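Local atomic coordinates of cell division control protein 45 cdc45 putative (Entamoeba histolytica, PDB entry 6CC2), a protein that probably takes part in eukaryotic DNA replication as the Cdc45 component of the replicative helicase, and may regulate it through a conformational switch. Residues Ser65-Phe68 and Lys69-Gly73; Lys311-Leu315 and Glu316-Lys320. All coordinates share one frame; numbering follows the deposited sequence.

Interaction 1 of 2, residues Ser65-Phe68 and Lys69-Gly73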
loop_
_atom_site.group_PDB
_atom_site.type_symbol
_atom_site.label_atom_id
_atom_site.label_comp_id
_atom_site.label_asym_id
_atom_site.label_seq_id
_atom_site.Cartn_x
_atom_site.Cartn_y
_atom_site.Cartn_z
ATOM N N SER A 65 5.759 14.774 14.439
ATOM C CA SER A 65 6.118 16.021 15.109
ATOM C C SER A 65 6.630 15.763 16.521
ATOM O O SER A 65 7.601 16.390 16.961
ATOM C CB SER A 65 4.909 16.954 15.136
ATOM O OG SER A 65 5.258 18.191 15.741
ATOM N N ARG A 66 6.004 14.823 17.242
ATOM C CA ARG A 66 6.397 14.558 18.619
ATOM C C ARG A 66 7.785 13.942 18.698
ATOM O O ARG A 66 8.593 14.338 19.544
ATOM C CB ARG A 66 5.361 13.657 19.284
ATOM C CG ARG A 66 4.106 14.414 19.727
ATOM C CD ARG A 66 3.162 13.529 20.544
ATOM N NE ARG A 66 2.075 14.297 21.144
ATOM C CZ ARG A 66 0.811 14.298 20.722
ATOM N NH1 ARG A 66 0.440 13.563 19.679
ATOM N NH2 ARG A 66 -0.090 15.040 21.357
ATOM N N VAL A 67 8.079 12.958 17.837
ATOM C CA VAL A 67 9.406 12.344 17.871
ATOM C C VAL A 67 10.465 13.353 17.442
ATOM O O VAL A 67 11.540 13.443 18.049
ATOM C CB VAL A 67 9.448 11.082 16.990
ATOM C CG1 VAL A 67 10.879 10.562 16.874
ATOM C CG2 VAL A 67 8.520 10.016 17.531
ATOM N N PHE A 68 10.184 14.113 16.375
ATOM C CA PHE A 68 11.120 15.141 15.930
ATOM C C PHE A 68 11.472 16.076 17.081
ATOM O O PHE A 68 12.652 16.304 17.372
ATOM C CB PHE A 68 10.529 15.911 14.754
ATOM C CG PHE A 68 11.499 16.882 14.103
ATOM C CD1 PHE A 68 12.377 16.450 13.124
ATOM C CD2 PHE A 68 11.504 18.216 14.455
ATOM C CE1 PHE A 68 13.247 17.333 12.514
ATOM C CE2 PHE A 68 12.388 19.107 13.853
ATOM C CZ PHE A 68 13.250 18.663 12.888
ATOM N N LYS A 69 10.455 16.576 17.795
ATOM C CA LYS A 69 10.711 17.498 18.894
ATOM C C LYS A 69 11.534 16.837 19.997
ATOM O O LYS A 69 12.444 17.455 20.559
ATOM C CB LYS A 69 9.395 18.024 19.455
ATOM C CG LYS A 69 9.589 19.062 20.561
ATOM C CD LYS A 69 8.274 19.473 21.193
ATOM C CE LYS A 69 8.493 20.587 22.222
ATOM N NZ LYS A 69 7.246 20.910 22.959
ATOM N N GLU A 70 11.225 15.575 20.326
ATOM C CA GLU A 70 11.981 14.862 21.345
ATOM C C GLU A 70 13.417 14.581 20.902
ATOM O O GLU A 70 14.307 14.452 21.751
ATOM C CB GLU A 70 11.278 13.549 21.697
ATOM C CG GLU A 70 12.067 12.630 22.628
ATOM C CD GLU A 70 12.326 13.244 23.996
ATOM O OE1 GLU A 70 11.470 14.019 24.477
ATOM O OE2 GLU A 70 13.391 12.957 24.589
ATOM N N THR A 71 13.660 14.494 19.597
ATOM C CA THR A 71 14.968 14.123 19.069
ATOM C C THR A 71 15.890 15.326 18.911
ATOM O O THR A 71 17.024 15.311 19.399
ATOM C CB THR A 71 14.804 13.439 17.705
ATOM O OG1 THR A 71 14.058 12.225 17.857
ATOM C CG2 THR A 71 16.167 13.129 17.087
ATOM N N ILE A 72 15.430 16.359 18.202
ATOM C CA ILE A 72 16.289 17.484 17.861
ATOM C C ILE A 72 16.792 18.152 19.130
ATOM O O ILE A 72 16.014 18.498 20.028
ATOM C CB ILE A 72 15.528 18.465 16.957
ATOM C CG1 ILE A 72 16.507 19.350 16.188
ATOM C CG2 ILE A 72 14.564 19.325 17.776
ATOM C CD1 ILE A 72 15.891 20.010 14.974
ATOM N N GLY A 73 18.112 18.323 19.216
ATOM C CA GLY A 73 18.730 18.951 20.350
ATOM C C GLY A 73 18.915 18.071 21.566
ATOM O O GLY A 73 19.358 18.575 22.613
#
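Thr71 and Val67, one helical turn apart, meet through a carbonyl oxygen gripped twice by the same residue. Val67 O accepts from the backbone N of Thr71 and also from its hydroxyl, with Thr71 OG1 2.8 Å from Val67 O. The two donors reach it differently: Thr71 N arrives nearly along the C=O axis, whereas OG1 stands above the carbonyl plane, 44° out of it. What brings the hydroxyl there is the first torsion of Thr71 (chi1 -63°), which sets OG1 beside its own backbone N and folds it back over the preceding turn. Their side chains run alongside each other in the same direction, with Val67 CG1 3.7 Å from Thr71 OG1.

The next pair, Phe68 and Ile72, combines a backbone bond with apolar packing. Ile72 N donates to Phe68 O at 2.9 Å, almost straight at 178°; this is the last helical i to i-4 bond of these residues, Ile72 being the first to leave helical phi/psi. The side chains slant across each other and meet through Ile72 CD1, which lies 3.6 Å from Phe68 CZ and also near CE2. A weak bond from Thr71 N reaches Phe68 O. Upstream, regular helical bonds, Lys69 N to Ser65 O and Glu70 N to Arg66 O, continue the helix before these pairs, a compact example of a helix C-terminus reinforced by a threonine hydroxyl.

Gln26 NE2 is a second hydrogen-bond partner of Thr71 OG1, tying the helix end to strand 24-29. Helix 61-71 packs against the parallel sheet, with Val67, Phe68 and Thr71 touching Tyr28 of that strand, Phe68 and Thr71 reaching Val80 and Val77 of strand 77-83, and Ser65 and Phe68 meeting Leu95 of helix 91-95.

Interaction 2 of 2, residues Lys311-Leu315 and Glu316-Lys320. With EDO (1,2-ethanediol), chain L.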
loop_
_atom_site.group_PDB
_atom_site.type_symbol
_atom_site.label_atom_id
_atom_site.label_comp_id
_atom_site.label_asym_id
_atom_site.label_seq_id
_atom_site.Cartn_x
_atom_site.Cartn_y
_atom_site.Cartn_z
ATOM N N LYS A 311 0.133 -24.743 -8.174
ATOM C CA LYS A 311 1.399 -25.369 -8.539
ATOM C C LYS A 311 1.227 -26.833 -8.932
ATOM O O LYS A 311 2.023 -27.352 -9.717
ATOM C CB LYS A 311 2.404 -25.243 -7.399
ATOM C CG LYS A 311 2.990 -23.838 -7.306
ATOM C CD LYS A 311 4.043 -23.704 -6.212
ATOM C CE LYS A 311 4.619 -22.285 -6.206
ATOM N NZ LYS A 311 5.654 -22.105 -5.150
ATOM N N THR A 312 0.209 -27.515 -8.409
ATOM C CA THR A 312 -0.002 -28.909 -8.771
ATOM C C THR A 312 -1.110 -29.103 -9.803
ATOM O O THR A 312 -1.248 -30.204 -10.333
ATOM C CB THR A 312 -0.306 -29.751 -7.525
ATOM O OG1 THR A 312 -1.491 -29.278 -6.887
ATOM C CG2 THR A 312 0.861 -29.685 -6.542
HETATM N N MSE A 313 -1.877 -28.061 -10.109
HETATM C CA MSE A 313 -2.872 -28.136 -11.190
HETATM C C MSE A 313 -2.135 -28.455 -12.484
HETATM O O MSE A 313 -1.046 -27.963 -12.735
HETATM C CB MSE A 313 -3.665 -26.842 -11.296
HETATM C CG MSE A 313 -4.926 -27.029 -12.106
HETATM SE SE MSE A 313 -6.043 -25.481 -12.184
HETATM C CE MSE A 313 -4.980 -24.358 -13.377
ATOM N N SER A 314 -2.701 -29.333 -13.308
ATOM C CA SER A 314 -1.990 -29.776 -14.492
ATOM C C SER A 314 -1.737 -28.602 -15.434
ATOM O O SER A 314 -2.517 -27.648 -15.489
ATOM C CB SER A 314 -2.791 -30.850 -15.221
ATOM O OG SER A 314 -3.858 -30.274 -15.923
ATOM N N LEU A 315 -0.663 -28.720 -16.222
ATOM C CA LEU A 315 -0.365 -27.692 -17.218
ATOM C C LEU A 315 -1.461 -27.615 -18.271
ATOM O O LEU A 315 -1.752 -26.524 -18.777
ATOM C CB LEU A 315 0.977 -27.967 -17.865
ATOM C CG LEU A 315 1.513 -26.898 -18.816
ATOM C CD1 LEU A 315 1.446 -25.517 -18.195
ATOM C CD2 LEU A 315 2.942 -27.203 -19.218
ATOM N N GLU A 316 -2.100 -28.744 -18.582
ATOM C CA GLU A 316 -3.218 -28.722 -19.518
ATOM C C GLU A 316 -4.334 -27.823 -19.011
ATOM O O GLU A 316 -4.975 -27.113 -19.795
ATOM C CB GLU A 316 -3.753 -30.139 -19.753
ATOM C CG GLU A 316 -2.895 -31.011 -20.625
ATOM C CD GLU A 316 -1.786 -31.731 -19.880
ATOM O OE1 GLU A 316 -1.560 -31.422 -18.693
ATOM O OE2 GLU A 316 -1.143 -32.597 -20.483
HETATM N N MSE A 317 -4.580 -27.822 -17.703
HETATM C CA MSE A 317 -5.632 -26.995 -17.153
HETATM C C MSE A 317 -5.167 -25.533 -17.136
HETATM O O MSE A 317 -5.956 -24.631 -17.358
HETATM C CB MSE A 317 -6.018 -27.435 -15.743
HETATM C CG MSE A 317 -6.709 -28.785 -15.680
HETATM SE SE MSE A 317 -8.347 -28.918 -16.763
HETATM C CE MSE A 317 -7.570 -29.803 -18.336
ATOM N N LYS A 318 -3.871 -25.325 -16.894
ATOM C CA LYS A 318 -3.342 -23.964 -16.910
ATOM C C LYS A 318 -3.467 -23.354 -18.305
ATOM O O LYS A 318 -3.791 -22.165 -18.441
ATOM C CB LYS A 318 -1.886 -23.961 -16.454
ATOM C CG LYS A 318 -1.708 -24.184 -14.962
ATOM C CD LYS A 318 -0.241 -24.218 -14.584
ATOM C CE LYS A 318 -0.065 -24.295 -13.073
ATOM N NZ LYS A 318 0.744 -25.469 -12.658
ATOM N N ASN A 319 -3.207 -24.151 -19.338
ATOM C CA ASN A 319 -3.312 -23.675 -20.719
ATOM C C ASN A 319 -4.756 -23.305 -21.047
ATOM O O ASN A 319 -5.010 -22.275 -21.684
ATOM C CB ASN A 319 -2.801 -24.726 -21.700
ATOM C CG ASN A 319 -1.292 -24.959 -21.602
ATOM O OD1 ASN A 319 -0.546 -24.107 -21.139
ATOM N ND2 ASN A 319 -0.851 -26.121 -22.042
ATOM N N LYS A 320 -5.717 -24.121 -20.599
ATOM C CA LYS A 320 -7.129 -23.802 -20.807
ATOM C C LYS A 320 -7.502 -22.500 -20.119
ATOM O O LYS A 320 -8.196 -21.651 -20.694
ATOM C CB LYS A 320 -8.028 -24.935 -20.288
ATOM C CG LYS A 320 -8.213 -26.091 -21.246
ATOM C CD LYS A 320 -9.035 -27.223 -20.594
ATOM C CE LYS A 320 -10.137 -27.728 -21.512
ATOM N NZ LYS A 320 -10.451 -29.143 -21.241
HETATM C C1 EDO L . 3.214 -26.848 -14.506
HETATM O O1 EDO L . 1.933 -27.140 -13.929
HETATM C C2 EDO L . 3.883 -25.685 -13.779
HETATM O O2 EDO L . 4.011 -25.984 -12.380
#
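Ser314 and Met317 illustrate how a serine caps the start of a helix. Ser314 OG accepts from Met317 N at 3.1 Å, the N-cap bond that satisfies an amide of the first turn. The torsion that permits it (chi1 76°) holds OG between the serine's own backbone N and carbonyl carbon, from where it faces the turn. Ser314 O adds a regular bond from Lys318 N, in the carbonyl plane, and a weak one from Met317 N.

Selenomethionine Met313 packs against the side chains of Met317 and Lys318. It crosses Met317, also a selenomethionine, at about a right angle, with Met313 CG 3.8 Å from Met317 CB. Its chain runs out extended to SE, and the turn at the third torsion (chi3 73°) brings CE back toward the helix, where Met313 CE lies 3.6 Å from Lys318 CG and the two chains slant across one another.

Lys318 is extended through CD and CE, and its bend at the last torsion (chi4 124°) puts Lys318 NZ at Met313 O, to which it donates at 3.1 Å. A 1,2-ethanediol molecule, probably from the crystallisation liquor, has its O1 very close to the same ammonium, and Tyr310 is a cation-pi partner of Lys318. Leu315 meets Lys318 at roughly a right angle, with Leu315 CD1 4.1 Å from Lys318 CB, while Leu315 CD1 lies 3.8 Å from Asn319 OD1 in an oblique crossing.

The loop after helix 303-306 leads into helix 315-331 at a surface position: Gln305 OE1 of the earlier helix accepts from Ser314 N, Met313 and Met317 pack on Gln305, and Met317 also touches Ile301 and Pro302.

How the interactions relate
From the N terminus, the chain first reaches interaction 1, which finishes helix 61-71 in the region of the parallel sheet. Some 240 residues later it comes to interaction 2, where the loop after helix 303-306 turns into helix 315-331. Each lies within one unbroken run of residues and closes no long loop; the two stand in series, neither nested nor crossed. At the helix end a threonine hydroxyl donates, and at the helix start a serine oxygen accepts. Interactions 1 and 2 lie on opposite sides of the chain's centre. The centres of interactions 1 and 2 are about 56 Å apart, and the two do not touch.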